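Side-chain contacts in BamaA.19900.a (Balamuthia mandrillaris, PDB 6VZZ), which probably catalyses the ATP-dependent phosphorylation of glucose to glucose 6-phosphate and binds beta-D-glucopyranose: residues T46-A51 with R73-F78; D146-C151 with F212-M217; E237-E242 with L274-V279; E258-G263 with F313-R318. All blocks are in the same frame, centred on the assembly; numbering follows the deposited sequence.

Contact 1 of 4, residues T46-A51 with R73-F78; sequences TNTRLA and RKLIAF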
loop_
_atom_site.group_PDB
_atom_site.type_symbol
_atom_site.label_atom_id
_atom_site.label_comp_id
_atom_site.label_asym_id
_atom_site.label_seq_id
_atom_site.Cartn_x
_atom_site.Cartn_y
_atom_site.Cartn_z
ATOM N N THR A 46 4.371 6.387 23.603
ATOM C CA THR A 46 4.257 7.000 24.921
ATOM C C THR A 46 4.399 5.999 26.057
ATOM O O THR A 46 5.012 6.322 27.079
ATOM C CB THR A 46 2.907 7.735 25.050
ATOM O OG1 THR A 46 2.883 8.855 24.160
ATOM C CG2 THR A 46 2.677 8.239 26.464
ATOM N N ASN A 47 3.861 4.784 25.899
ATOM C CA ASN A 47 3.830 3.784 26.958
ATOM C C ASN A 47 4.320 2.442 26.447
ATOM O O ASN A 47 4.101 2.077 25.289
ATOM C CB ASN A 47 2.427 3.583 27.526
ATOM C CG ASN A 47 1.713 4.878 27.753
ATOM O OD1 ASN A 47 2.145 5.700 28.562
ATOM N ND2 ASN A 47 0.611 5.081 27.039
ATOM N N THR A 48 4.956 1.700 27.347
ATOM C CA THR A 48 5.413 0.349 27.084
ATOM C C THR A 48 4.772 -0.597 28.087
ATOM O O THR A 48 4.679 -0.286 29.279
ATOM C CB THR A 48 6.942 0.270 27.153
ATOM O OG1 THR A 48 7.492 0.791 25.936
ATOM C CG2 THR A 48 7.417 -1.160 27.350
ATOM N N ARG A 49 4.307 -1.737 27.590
ATOM C CA ARG A 49 3.705 -2.771 28.412
ATOM C C ARG A 49 4.458 -4.072 28.197
ATOM O O ARG A 49 4.966 -4.338 27.102
ATOM C CB ARG A 49 2.232 -2.951 28.071
ATOM C CG ARG A 49 1.398 -1.726 28.373
ATOM C CD ARG A 49 -0.009 -1.853 27.815
ATOM N NE ARG A 49 -0.937 -0.934 28.475
ATOM C CZ ARG A 49 -1.105 0.343 28.133
ATOM N NH1 ARG A 49 -0.404 0.864 27.131
ATOM N NH2 ARG A 49 -1.969 1.100 28.795
ATOM N N LEU A 50 4.544 -4.877 29.252
ATOM C CA LEU A 50 5.233 -6.155 29.193
ATOM C C LEU A 50 4.319 -7.210 29.781
ATOM O O LEU A 50 3.620 -6.953 30.767
ATOM C CB LEU A 50 6.575 -6.115 29.946
ATOM C CG LEU A 50 7.518 -7.310 29.778
ATOM C CD1 LEU A 50 8.959 -6.866 29.798
ATOM C CD2 LEU A 50 7.283 -8.350 30.850
ATOM N N ALA A 51 4.322 -8.396 29.176
ATOM C CA ALA A 51 3.445 -9.465 29.617
ATOM C C ALA A 51 4.146 -10.804 29.464
ATOM O O ALA A 51 5.083 -10.955 28.676
ATOM C CB ALA A 51 2.124 -9.474 28.841
ATOM N N ARG A 73 16.742 4.504 26.312
ATOM C CA ARG A 73 17.551 4.337 27.518
ATOM C C ARG A 73 16.665 4.123 28.740
ATOM O O ARG A 73 16.991 3.315 29.619
ATOM C CB ARG A 73 18.475 5.541 27.724
ATOM C CG ARG A 73 19.311 5.972 26.494
ATOM C CD ARG A 73 20.213 4.867 25.922
ATOM N NE ARG A 73 19.500 3.977 24.999
ATOM C CZ ARG A 73 19.998 2.838 24.519
ATOM N NH1 ARG A 73 21.214 2.443 24.873
ATOM N NH2 ARG A 73 19.277 2.084 23.700
ATOM N N LYS A 74 15.528 4.822 28.807
ATOM C CA LYS A 74 14.587 4.589 29.897
ATOM C C LYS A 74 13.929 3.215 29.786
ATOM O O LYS A 74 13.605 2.604 30.811
ATOM C CB LYS A 74 13.530 5.698 29.932
ATOM N N LEU A 75 13.736 2.708 28.567
ATOM C CA LEU A 75 13.236 1.347 28.405
ATOM C C LEU A 75 14.229 0.325 28.953
ATOM O O LEU A 75 13.848 -0.614 29.663
ATOM C CB LEU A 75 12.941 1.064 26.934
ATOM C CG LEU A 75 11.643 1.642 26.371
ATOM C CD1 LEU A 75 11.401 1.138 24.957
ATOM C CD2 LEU A 75 10.470 1.287 27.279
ATOM N N ILE A 76 15.513 0.487 28.627
ATOM C CA ILE A 76 16.519 -0.453 29.105
ATOM C C ILE A 76 16.496 -0.530 30.627
ATOM O O ILE A 76 16.567 -1.622 31.206
ATOM C CB ILE A 76 17.911 -0.066 28.562
ATOM C CG1 ILE A 76 17.968 -0.317 27.055
ATOM C CG2 ILE A 76 19.027 -0.846 29.261
ATOM C CD1 ILE A 76 19.228 0.191 26.415
ATOM N N ALA A 77 16.375 0.616 31.300
ATOM C CA ALA A 77 16.285 0.596 32.758
ATOM C C ALA A 77 15.002 -0.088 33.221
ATOM O O ALA A 77 15.000 -0.795 34.232
ATOM C CB ALA A 77 16.369 2.016 33.310
ATOM N N PHE A 78 13.897 0.113 32.498
ATOM C CA PHE A 78 12.662 -0.581 32.844
ATOM C C PHE A 78 12.802 -2.084 32.630
ATOM O O PHE A 78 12.392 -2.873 33.485
ATOM C CB PHE A 78 11.501 -0.002 32.030
ATOM C CG PHE A 78 10.258 -0.881 31.976
ATOM C CD1 PHE A 78 9.323 -0.870 33.011
ATOM C CD2 PHE A 78 9.995 -1.677 30.861
ATOM C CE1 PHE A 78 8.160 -1.665 32.950
ATOM C CE2 PHE A 78 8.831 -2.470 30.793
ATOM C CZ PHE A 78 7.914 -2.462 31.840
#
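T48 and L75 meet at the heart of this contact, between a strand and the helix lying over it. One interaction is the meeting of a hydroxyl with a methyl group. T48 OG1 lies 3.3 Å from L75 CD2, and T48 CB is 3.7 Å from that same CD2. The leucine's CB does not aim straight at the strand. The outer end of the side chain does the touching, and it brings CD2 across the threonine.

The other interactions are apolar and involve the ring of F78. T48 CG2 is 3.9 Å from F78 CE2. CG2 stands anti to the backbone N (OG1 at chi1 -78°), so one threonine faces L75 with its oxygen and F78 with its methyl. L50 CB comes to the edge of the ring near its plane, 4.3 Å from F78 CZ. F78 CG is anti to the backbone N (chi1 163°), which carries the ring toward the strand.

This is helix-on-sheet packing in the actin-like ATPase fold. Strand 47-54 is second in the 3-2-1-4-5 sheet, and helix 72-90 follows the third strand and covers one face. The segment axes approach to 10.8 Å at 26°.

Neighbouring strands complete the layer. F78 also packs on L65 and V67 of strand 62-68. L75 reaches I43 of strand 37-43, while V41 lies against both T48 and L50.

Contact 2 of 4, residues D146-C151 with F212-M217; sequences DLEGTC and FQVMPM. With BGC (beta-D-glucopyranose), chain B.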
loop_
_atom_site.group_PDB
_atom_site.type_symbol
_atom_site.label_atom_id
_atom_site.label_comp_id
_atom_site.label_asym_id
_atom_site.label_seq_id
_atom_site.Cartn_x
_atom_site.Cartn_y
_atom_site.Cartn_z
ATOM N N ASP A 146 4.531 -2.741 15.865
ATOM C CA ASP A 146 3.379 -2.848 16.757
ATOM C C ASP A 146 2.102 -3.198 15.993
ATOM O O ASP A 146 1.336 -4.068 16.429
ATOM C CB ASP A 146 3.203 -1.568 17.579
ATOM C CG ASP A 146 3.053 -0.312 16.723
ATOM O OD1 ASP A 146 3.447 -0.322 15.533
ATOM O OD2 ASP A 146 2.553 0.707 17.259
ATOM N N LEU A 147 1.855 -2.557 14.845
ATOM C CA LEU A 147 0.668 -2.924 14.070
ATOM C C LEU A 147 0.812 -4.307 13.452
ATOM O O LEU A 147 -0.183 -5.028 13.303
ATOM C CB LEU A 147 0.381 -1.886 12.988
ATOM C CG LEU A 147 -0.711 -0.873 13.346
ATOM C CD1 LEU A 147 -2.071 -1.541 13.372
ATOM C CD2 LEU A 147 -0.418 -0.226 14.685
ATOM N N GLU A 148 2.034 -4.684 13.075
ATOM C CA GLU A 148 2.291 -6.069 12.712
ATOM C C GLU A 148 1.898 -7.005 13.853
ATOM O O GLU A 148 1.316 -8.073 13.622
ATOM C CB GLU A 148 3.766 -6.219 12.332
ATOM C CG GLU A 148 4.250 -7.641 12.116
ATOM C CD GLU A 148 5.697 -7.695 11.641
ATOM O OE1 GLU A 148 6.410 -6.667 11.752
ATOM O OE2 GLU A 148 6.122 -8.769 11.151
ATOM N N GLY A 149 2.176 -6.607 15.097
ATOM C CA GLY A 149 1.718 -7.394 16.230
ATOM C C GLY A 149 0.203 -7.420 16.358
ATOM O O GLY A 149 -0.383 -8.451 16.712
ATOM N N THR A 150 -0.449 -6.286 16.081
ATOM C CA THR A 150 -1.909 -6.241 16.103
ATOM C C THR A 150 -2.495 -7.274 15.153
ATOM O O THR A 150 -3.423 -8.012 15.508
ATOM C CB THR A 150 -2.402 -4.842 15.723
ATOM O OG1 THR A 150 -1.883 -3.870 16.642
ATOM C CG2 THR A 150 -3.919 -4.790 15.733
ATOM N N CYS A 151 -1.947 -7.351 13.940
ATOM C CA CYS A 151 -2.479 -8.291 12.964
ATOM C C CYS A 151 -2.356 -9.732 13.449
ATOM O O CYS A 151 -3.306 -10.517 13.312
ATOM C CB CYS A 151 -1.785 -8.092 11.621
ATOM S SG CYS A 151 -2.148 -6.465 10.928
ATOM N N PHE A 212 -3.281 -16.283 7.311
ATOM C CA PHE A 212 -3.111 -14.860 7.039
ATOM C C PHE A 212 -1.638 -14.493 7.111
ATOM O O PHE A 212 -0.960 -14.819 8.090
ATOM C CB PHE A 212 -3.892 -14.001 8.036
ATOM C CG PHE A 212 -5.284 -13.684 7.596
ATOM C CD1 PHE A 212 -5.518 -13.146 6.343
ATOM C CD2 PHE A 212 -6.366 -13.942 8.429
ATOM C CE1 PHE A 212 -6.812 -12.862 5.928
ATOM C CE2 PHE A 212 -7.660 -13.660 8.024
ATOM C CZ PHE A 212 -7.884 -13.122 6.773
ATOM N N GLN A 213 -1.147 -13.807 6.088
ATOM C CA GLN A 213 0.174 -13.201 6.138
ATOM C C GLN A 213 0.037 -11.747 6.572
ATOM O O GLN A 213 -0.922 -11.064 6.208
ATOM C CB GLN A 213 0.884 -13.303 4.784
ATOM C CG GLN A 213 1.275 -14.736 4.402
ATOM C CD GLN A 213 2.020 -14.805 3.080
ATOM O OE1 GLN A 213 1.417 -14.783 2.008
ATOM N NE2 GLN A 213 3.341 -14.868 3.152
ATOM N N VAL A 214 0.979 -11.288 7.378
ATOM C CA VAL A 214 0.985 -9.923 7.882
ATOM C C VAL A 214 1.994 -9.123 7.077
ATOM O O VAL A 214 3.138 -9.562 6.886
ATOM C CB VAL A 214 1.323 -9.884 9.382
ATOM C CG1 VAL A 214 1.299 -8.452 9.906
ATOM C CG2 VAL A 214 0.357 -10.752 10.169
ATOM N N MET A 215 1.575 -7.950 6.598
ATOM C CA MET A 215 2.514 -7.028 6.000
ATOM C C MET A 215 2.590 -5.759 6.833
ATOM O O MET A 215 1.588 -5.036 6.941
ATOM C CB MET A 215 2.131 -6.694 4.567
ATOM C CG MET A 215 3.245 -5.941 3.874
ATOM S SD MET A 215 2.838 -5.344 2.237
ATOM C CE MET A 215 4.377 -4.465 1.873
ATOM N N PRO A 216 3.744 -5.437 7.415
ATOM C CA PRO A 216 3.867 -4.174 8.147
ATOM C C PRO A 216 3.987 -3.014 7.179
ATOM O O PRO A 216 4.486 -3.159 6.059
ATOM C CB PRO A 216 5.148 -4.358 8.968
ATOM C CG PRO A 216 5.935 -5.369 8.226
ATOM C CD PRO A 216 4.961 -6.261 7.509
ATOM N N MET A 217 3.511 -1.850 7.619
ATOM C CA MET A 217 3.431 -0.690 6.749
ATOM C C MET A 217 3.709 0.587 7.541
ATOM O O MET A 217 3.657 0.611 8.775
ATOM C CB MET A 217 2.062 -0.611 6.068
ATOM C CG MET A 217 1.754 -1.745 5.118
ATOM S SD MET A 217 0.107 -1.605 4.384
ATOM C CE MET A 217 0.191 -2.903 3.147
HETATM C C2 BGC B . 5.272 4.527 13.422
HETATM C C3 BGC B . 4.712 3.146 13.121
HETATM C C4 BGC B . 3.752 2.719 14.224
HETATM C C5 BGC B . 2.686 3.793 14.410
HETATM C C6 BGC B . 1.699 3.494 15.513
HETATM C C1 BGC B . 4.117 5.494 13.629
HETATM O O1 BGC B . 4.569 6.784 13.824
HETATM O O2 BGC B . 6.104 4.964 12.355
HETATM O O3 BGC B . 5.765 2.203 12.973
HETATM O O4 BGC B . 3.110 1.505 13.866
HETATM O O5 BGC B . 3.326 5.037 14.723
HETATM O O6 BGC B . 2.351 3.096 16.701
#
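The side chains of E148 and P216 lie side by side, pointing the same way, and the E148 carboxylate meets the proline through OE1. E148 OE1 is 3.8 Å from P216 CG and just as far from CB. The polar partner of OE1 is the backbone N of N145. The second flat group, the carboxylate of D146, belongs to the glucose pocket: OD1 faces BGC O4 and OD2 faces O6. Both modelled distances are very short, and their exact values are doubtful at this resolution. OD1 also takes a weak bond from L147 N.

The rest of the contact is apolar and centres on V214. V214 CG1 is 3.5 Å from C151 CB and 3.8 Å from E148 CG. With CG1 anti to the backbone N (chi1 -179°), this one methyl serves both residues, which lie nearly a turn apart on the helix.

Helix 146-159 starts directly after strand 141-145. D146 at its first residue meets the sugar, while E148 and C151 meet strand 213-216. That is an outer strand, within this chain, of the six-stranded mixed sheet, and runs nearly antiparallel to the helix, at 161°. C151 packs on A198 and L200 of the adjacent strand 195-201. On the strand's other side, M215 reaches L201 of the second subunit, where Q213 also bonds to its own counterpart.

Contact 3 of 4, residues E237-E242 with L274-V279; sequences ETRLLE and LDEANV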
loop_
_atom_site.group_PDB
_atom_site.type_symbol
_atom_site.label_atom_id
_atom_site.label_comp_id
_atom_site.label_asym_id
_atom_site.label_seq_id
_atom_site.Cartn_x
_atom_site.Cartn_y
_atom_site.Cartn_z
ATOM N N GLU A 237 -9.958 23.520 5.105
ATOM C CA GLU A 237 -8.941 22.474 5.148
ATOM C C GLU A 237 -7.598 23.014 4.693
ATOM O O GLU A 237 -6.555 22.675 5.263
ATOM C CB GLU A 237 -9.347 21.283 4.281
ATOM C CG GLU A 237 -10.330 20.336 4.931
ATOM C CD GLU A 237 -10.404 19.009 4.203
ATOM O OE1 GLU A 237 -11.368 18.247 4.439
ATOM O OE2 GLU A 237 -9.493 18.730 3.391
ATOM N N THR A 238 -7.607 23.863 3.666
ATOM C CA THR A 238 -6.372 24.489 3.208
ATOM C C THR A 238 -5.726 25.311 4.317
ATOM O O THR A 238 -4.501 25.276 4.486
ATOM C CB THR A 238 -6.653 25.358 1.981
ATOM O OG1 THR A 238 -7.286 24.553 0.975
ATOM C CG2 THR A 238 -5.365 25.925 1.431
ATOM N N ARG A 239 -6.531 26.044 5.093
ATOM C CA ARG A 239 -5.968 26.799 6.208
ATOM C C ARG A 239 -5.385 25.866 7.264
ATOM O O ARG A 239 -4.285 26.110 7.775
ATOM C CB ARG A 239 -7.027 27.719 6.817
ATOM C CG ARG A 239 -7.512 28.839 5.886
ATOM C CD ARG A 239 -8.194 29.977 6.648
ATOM N NE ARG A 239 -9.287 29.512 7.501
ATOM C CZ ARG A 239 -10.539 29.309 7.086
ATOM N NH1 ARG A 239 -10.879 29.531 5.818
ATOM N NH2 ARG A 239 -11.462 28.882 7.941
ATOM N N LEU A 240 -6.093 24.777 7.583
ATOM C CA LEU A 240 -5.603 23.845 8.594
ATOM C C LEU A 240 -4.302 23.186 8.156
ATOM O O LEU A 240 -3.358 23.074 8.948
ATOM C CB LEU A 240 -6.665 22.785 8.893
ATOM C CG LEU A 240 -6.174 21.541 9.641
ATOM C CD1 LEU A 240 -5.676 21.886 11.046
ATOM C CD2 LEU A 240 -7.269 20.506 9.698
ATOM N N LEU A 241 -4.238 22.736 6.900
ATOM C CA LEU A 241 -3.020 22.118 6.393
ATOM C C LEU A 241 -1.856 23.106 6.383
ATOM O O LEU A 241 -0.719 22.739 6.700
ATOM C CB LEU A 241 -3.275 21.563 4.996
ATOM C CG LEU A 241 -4.320 20.450 4.897
ATOM C CD1 LEU A 241 -4.578 20.069 3.447
ATOM C CD2 LEU A 241 -3.894 19.228 5.708
ATOM N N GLU A 242 -2.119 24.369 6.032
ATOM C CA GLU A 242 -1.053 25.365 6.024
ATOM C C GLU A 242 -0.615 25.724 7.437
ATOM O O GLU A 242 0.568 26.001 7.671
ATOM C CB GLU A 242 -1.505 26.615 5.270
ATOM C CG GLU A 242 -1.609 26.420 3.772
ATOM C CD GLU A 242 -2.177 27.632 3.036
ATOM O OE1 GLU A 242 -2.475 27.501 1.828
ATOM O OE2 GLU A 242 -2.319 28.714 3.651
ATOM N N LEU A 274 -9.119 26.892 17.812
ATOM C CA LEU A 274 -9.185 27.975 18.789
ATOM C C LEU A 274 -8.586 29.271 18.252
ATOM O O LEU A 274 -9.066 30.355 18.595
ATOM C CB LEU A 274 -8.489 27.555 20.084
ATOM C CG LEU A 274 -9.101 26.347 20.801
ATOM C CD1 LEU A 274 -8.372 26.047 22.096
ATOM C CD2 LEU A 274 -10.589 26.549 21.066
ATOM N N ASP A 275 -7.546 29.191 17.416
ATOM C CA ASP A 275 -6.938 30.410 16.884
ATOM C C ASP A 275 -7.872 31.117 15.916
ATOM O O ASP A 275 -7.960 32.353 15.916
ATOM C CB ASP A 275 -5.614 30.094 16.188
ATOM C CG ASP A 275 -4.494 29.797 17.165
ATOM O OD1 ASP A 275 -4.754 29.780 18.385
ATOM O OD2 ASP A 275 -3.351 29.580 16.710
ATOM N N GLU A 276 -8.568 30.353 15.074
ATOM C CA GLU A 276 -9.487 30.955 14.120
ATOM C C GLU A 276 -10.705 31.567 14.798
ATOM O O GLU A 276 -11.369 32.425 14.206
ATOM C CB GLU A 276 -9.906 29.911 13.086
ATOM C CG GLU A 276 -8.727 29.364 12.304
ATOM C CD GLU A 276 -9.034 29.195 10.833
ATOM O OE1 GLU A 276 -10.228 29.050 10.491
ATOM O OE2 GLU A 276 -8.082 29.220 10.017
ATOM N N ALA A 277 -11.000 31.161 16.028
ATOM C CA ALA A 277 -12.102 31.716 16.795
ATOM C C ALA A 277 -11.643 32.726 17.836
ATOM O O ALA A 277 -12.483 33.270 18.560
ATOM C CB ALA A 277 -12.890 30.588 17.473
ATOM N N ASN A 278 -10.337 32.991 17.923
ATOM C CA ASN A 278 -9.778 33.936 18.894
ATOM C C ASN A 278 -10.218 33.603 20.316
ATOM O O ASN A 278 -10.579 34.483 21.102
ATOM C CB ASN A 278 -10.142 35.375 18.534
ATOM C CG ASN A 278 -9.034 36.079 17.783
ATOM O OD1 ASN A 278 -8.298 36.894 18.350
ATOM N ND2 ASN A 278 -8.897 35.756 16.498
ATOM N N VAL A 279 -10.189 32.314 20.646
ATOM C CA VAL A 279 -10.523 31.844 21.986
ATOM C C VAL A 279 -9.228 31.852 22.795
ATOM O O VAL A 279 -8.404 30.943 22.685
ATOM C CB VAL A 279 -11.180 30.463 21.954
ATOM C CG1 VAL A 279 -11.496 29.992 23.359
ATOM C CG2 VAL A 279 -12.444 30.512 21.123
#
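R239 and E276 reach toward each other from two helices, and their charged ends meet almost flat. The guanidinium and carboxylate planes are 20° apart. The arginine grips side-on, using NE and one terminal nitrogen, each on a different oxygen. R239 NE donates to E276 OE2 at 2.8 Å, with an N-H...O angle of 158°. R239 NH2 donates to E276 OE1, also at 2.8 Å. Both oxygens use their syn lone pairs and lie close to the guanidinium plane, at its edge. The result is a bidentate salt bridge, which fixes the two flat groups against each other.

The main lines of the side chains are oblique to each other. The arginine is bent at chi3 (-54°), which turns its NE edge to the acid. The glutamate is bent at chi2. E276 OE2 also has a weak bond from W272 NE1, one turn back on its own helix. Both R239 and E276 are exposed, so solvent would be expected to moderate the attraction.

Just past E276 the chain leaves the helix in a Schellman motif: V279 N bonds to L274 O at 3.1 Å and N278 N to D275 O at 3.2 Å, with positive phi at N278.

Next to the salt bridge, L240 packs on T269 and W272, joining helices 234-249 and 263-276. From helix 234-249, E237 reaches K314 and R318 of helix 303-327, and E242 bonds to Y234 of the second subunit.

Contact 4 of 4, residues E258-G263 with F313-R318; sequences EDIVSG and FKFLMR. With BGC (beta-D-glucopyranose), chain B.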
loop_
_atom_site.group_PDB
_atom_site.type_symbol
_atom_site.label_atom_id
_atom_site.label_comp_id
_atom_site.label_asym_id
_atom_site.label_seq_id
_atom_site.Cartn_x
_atom_site.Cartn_y
_atom_site.Cartn_z
ATOM N N GLU A 258 -0.361 11.414 9.899
ATOM C CA GLU A 258 -0.120 11.346 11.338
ATOM C C GLU A 258 -0.023 12.732 11.973
ATOM O O GLU A 258 -0.228 12.867 13.186
ATOM C CB GLU A 258 1.155 10.547 11.626
ATOM C CG GLU A 258 1.399 10.292 13.113
ATOM C CD GLU A 258 2.604 9.401 13.388
ATOM O OE1 GLU A 258 2.558 8.208 13.029
ATOM O OE2 GLU A 258 3.602 9.895 13.962
ATOM N N ASP A 259 0.263 13.772 11.190
ATOM C CA ASP A 259 0.311 15.102 11.777
ATOM C C ASP A 259 -1.069 15.605 12.172
ATOM O O ASP A 259 -1.169 16.602 12.902
ATOM C CB ASP A 259 0.998 16.075 10.818
ATOM C CG ASP A 259 2.480 15.757 10.634
ATOM O OD1 ASP A 259 3.093 15.214 11.584
ATOM O OD2 ASP A 259 3.037 16.050 9.551
ATOM N N ILE A 260 -2.129 14.927 11.731
ATOM C CA ILE A 260 -3.480 15.204 12.184
ATOM C C ILE A 260 -4.074 14.016 12.935
ATOM O O ILE A 260 -4.689 14.187 14.000
ATOM C CB ILE A 260 -4.380 15.605 10.997
ATOM C CG1 ILE A 260 -3.986 16.988 10.477
ATOM C CG2 ILE A 260 -5.854 15.546 11.363
ATOM C CD1 ILE A 260 -4.776 17.415 9.251
ATOM N N VAL A 261 -3.858 12.809 12.420
ATOM C CA VAL A 261 -4.515 11.615 12.928
ATOM C C VAL A 261 -3.612 10.993 13.981
ATOM O O VAL A 261 -2.962 9.970 13.741
ATOM C CB VAL A 261 -4.836 10.629 11.788
ATOM C CG1 VAL A 261 -5.711 9.491 12.288
ATOM C CG2 VAL A 261 -5.492 11.361 10.633
ATOM N N SER A 262 -3.573 11.614 15.157
ATOM C CA SER A 262 -2.768 11.162 16.286
ATOM C C SER A 262 -3.165 12.003 17.486
ATOM O O SER A 262 -3.934 12.959 17.366
ATOM C CB SER A 262 -1.268 11.286 16.013
ATOM O OG SER A 262 -0.915 12.647 15.895
ATOM N N GLY A 263 -2.627 11.644 18.645
ATOM C CA GLY A 263 -2.875 12.449 19.819
ATOM C C GLY A 263 -2.409 13.881 19.650
ATOM O O GLY A 263 -3.201 14.815 19.804
ATOM N N PHE A 313 -11.018 12.692 12.691
ATOM C CA PHE A 313 -11.558 11.460 12.134
ATOM C C PHE A 313 -11.805 11.573 10.643
ATOM O O PHE A 313 -11.768 10.557 9.935
ATOM C CB PHE A 313 -12.833 11.066 12.864
ATOM C CG PHE A 313 -12.591 10.104 13.970
ATOM C CD1 PHE A 313 -12.178 8.812 13.690
ATOM C CD2 PHE A 313 -12.733 10.486 15.286
ATOM C CE1 PHE A 313 -11.932 7.913 14.701
ATOM C CE2 PHE A 313 -12.485 9.585 16.303
ATOM C CZ PHE A 313 -12.082 8.297 16.010
ATOM N N LYS A 314 -12.052 12.785 10.144
ATOM C CA LYS A 314 -12.182 12.959 8.704
ATOM C C LYS A 314 -10.916 12.506 7.989
ATOM O O LYS A 314 -10.976 11.776 6.992
ATOM C CB LYS A 314 -12.506 14.414 8.374
ATOM C CG LYS A 314 -12.647 14.666 6.886
ATOM C CD LYS A 314 -13.678 15.742 6.586
ATOM C CE LYS A 314 -13.105 17.134 6.752
ATOM N NZ LYS A 314 -14.003 18.180 6.149
ATOM N N PHE A 315 -9.751 12.899 8.503
ATOM C CA PHE A 315 -8.519 12.513 7.828
ATOM C C PHE A 315 -8.193 11.046 8.051
ATOM O O PHE A 315 -7.556 10.425 7.194
ATOM C CB PHE A 315 -7.363 13.404 8.265
ATOM C CG PHE A 315 -7.297 14.692 7.507
ATOM C CD1 PHE A 315 -8.093 15.770 7.878
ATOM C CD2 PHE A 315 -6.470 14.818 6.402
ATOM C CE1 PHE A 315 -8.052 16.960 7.163
ATOM C CE2 PHE A 315 -6.421 15.995 5.688
ATOM C CZ PHE A 315 -7.212 17.075 6.067
ATOM N N LEU A 316 -8.628 10.467 9.171
ATOM C CA LEU A 316 -8.534 9.016 9.303
ATOM C C LEU A 316 -9.362 8.325 8.224
ATOM O O LEU A 316 -8.904 7.363 7.600
ATOM C CB LEU A 316 -8.986 8.570 10.694
ATOM C CG LEU A 316 -9.107 7.047 10.837
ATOM C CD1 LEU A 316 -7.740 6.394 10.815
ATOM C CD2 LEU A 316 -9.857 6.675 12.093
ATOM N N MET A 317 -10.577 8.821 7.971
ATOM C CA MET A 317 -11.388 8.240 6.908
ATOM C C MET A 317 -10.763 8.456 5.530
ATOM O O MET A 317 -10.947 7.624 4.638
ATOM C CB MET A 317 -12.803 8.818 6.941
ATOM C CG MET A 317 -13.638 8.389 8.136
ATOM S SD MET A 317 -13.969 6.615 8.167
ATOM C CE MET A 317 -13.011 6.097 9.580
ATOM N N ARG A 318 -10.027 9.556 5.329
ATOM C CA ARG A 318 -9.466 9.809 4.002
ATOM C C ARG A 318 -8.305 8.869 3.688
ATOM O O ARG A 318 -8.197 8.368 2.562
ATOM C CB ARG A 318 -9.014 11.258 3.874
ATOM C CG ARG A 318 -8.522 11.597 2.482
ATOM C CD ARG A 318 -8.481 13.102 2.273
ATOM N NE ARG A 318 -9.690 13.719 2.798
ATOM C CZ ARG A 318 -9.832 15.017 3.043
ATOM N NH1 ARG A 318 -10.970 15.467 3.550
ATOM N NH2 ARG A 318 -8.834 15.859 2.802
HETATM C C2 BGC B . 5.272 4.527 13.422
HETATM C C3 BGC B . 4.712 3.146 13.121
HETATM C C4 BGC B . 3.752 2.719 14.224
HETATM C C5 BGC B . 2.686 3.793 14.410
HETATM C C6 BGC B . 1.699 3.494 15.513
HETATM C C1 BGC B . 4.117 5.494 13.629
HETATM O O1 BGC B . 4.569 6.784 13.824
HETATM O O2 BGC B . 6.104 4.964 12.355
HETATM O O3 BGC B . 5.765 2.203 12.973
HETATM O O4 BGC B . 3.110 1.505 13.866
HETATM O O5 BGC B . 3.326 5.037 14.723
HETATM O O6 BGC B . 2.351 3.096 16.701
#
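V261, which packs on F315 and L316, is the centre of an inverse gamma turn. The weak bond from S262 N to I260 O spans it. S262 then takes the N-cap position of helix 263-276. Its side chain caps a backbone N of that helix, and S262 OG donates to E258 O at 2.8 Å, nearly in line with the C=O (168°). The partner segment is regular helix, inside 303-327.

I260 and V261 both point to that helix. I260 CD1 sits over the middle of one F315 face, a CH-pi contact 3.8 Å from the ring centroid and 7° off the normal. V261 divides its methyls: CG1, anti to the backbone N (chi1 -171°), turns to L316 and is 3.8 Å from L316 CB, while V261 CG2 lies 3.6 Å from F315 CB. The valine and L316 side chains cross at about a right angle. V261 and L316 also meet V191 of strand 186-191, so the turn is wedged between helix and sheet in this actin-like ATPase fold.

At the start of the same loop, E258 reaches the other way, to the sugar. E258 OE1 accepts a hydrogen bond from BGC O1 at 2.6 Å and another from L195 N. OE2 forms a salt bridge with R264 and bonds to N116.

Overall arrangement
Contacts 1 and 4 are buried, contact 2 is partly buried and contact 3 lies at the surface. The chemistry follows: mainly apolar packing in contacts 1 and 4, mixed packing in contact 2, a salt bridge in contact 3. Contact 1 belongs to the five-stranded sheet, while contact 2 runs from the end of that sheet to the edge of the six-stranded one. Contacts 2 and 4, with centres about 20 Å apart, both hold the glucose, from its O4 and O6 side and at O1 respectively. Contacts 3 and 4 interleave along the chain and touch directly through E237 with R318 and K314. Contacts 2 and 3 also reach the second subunit.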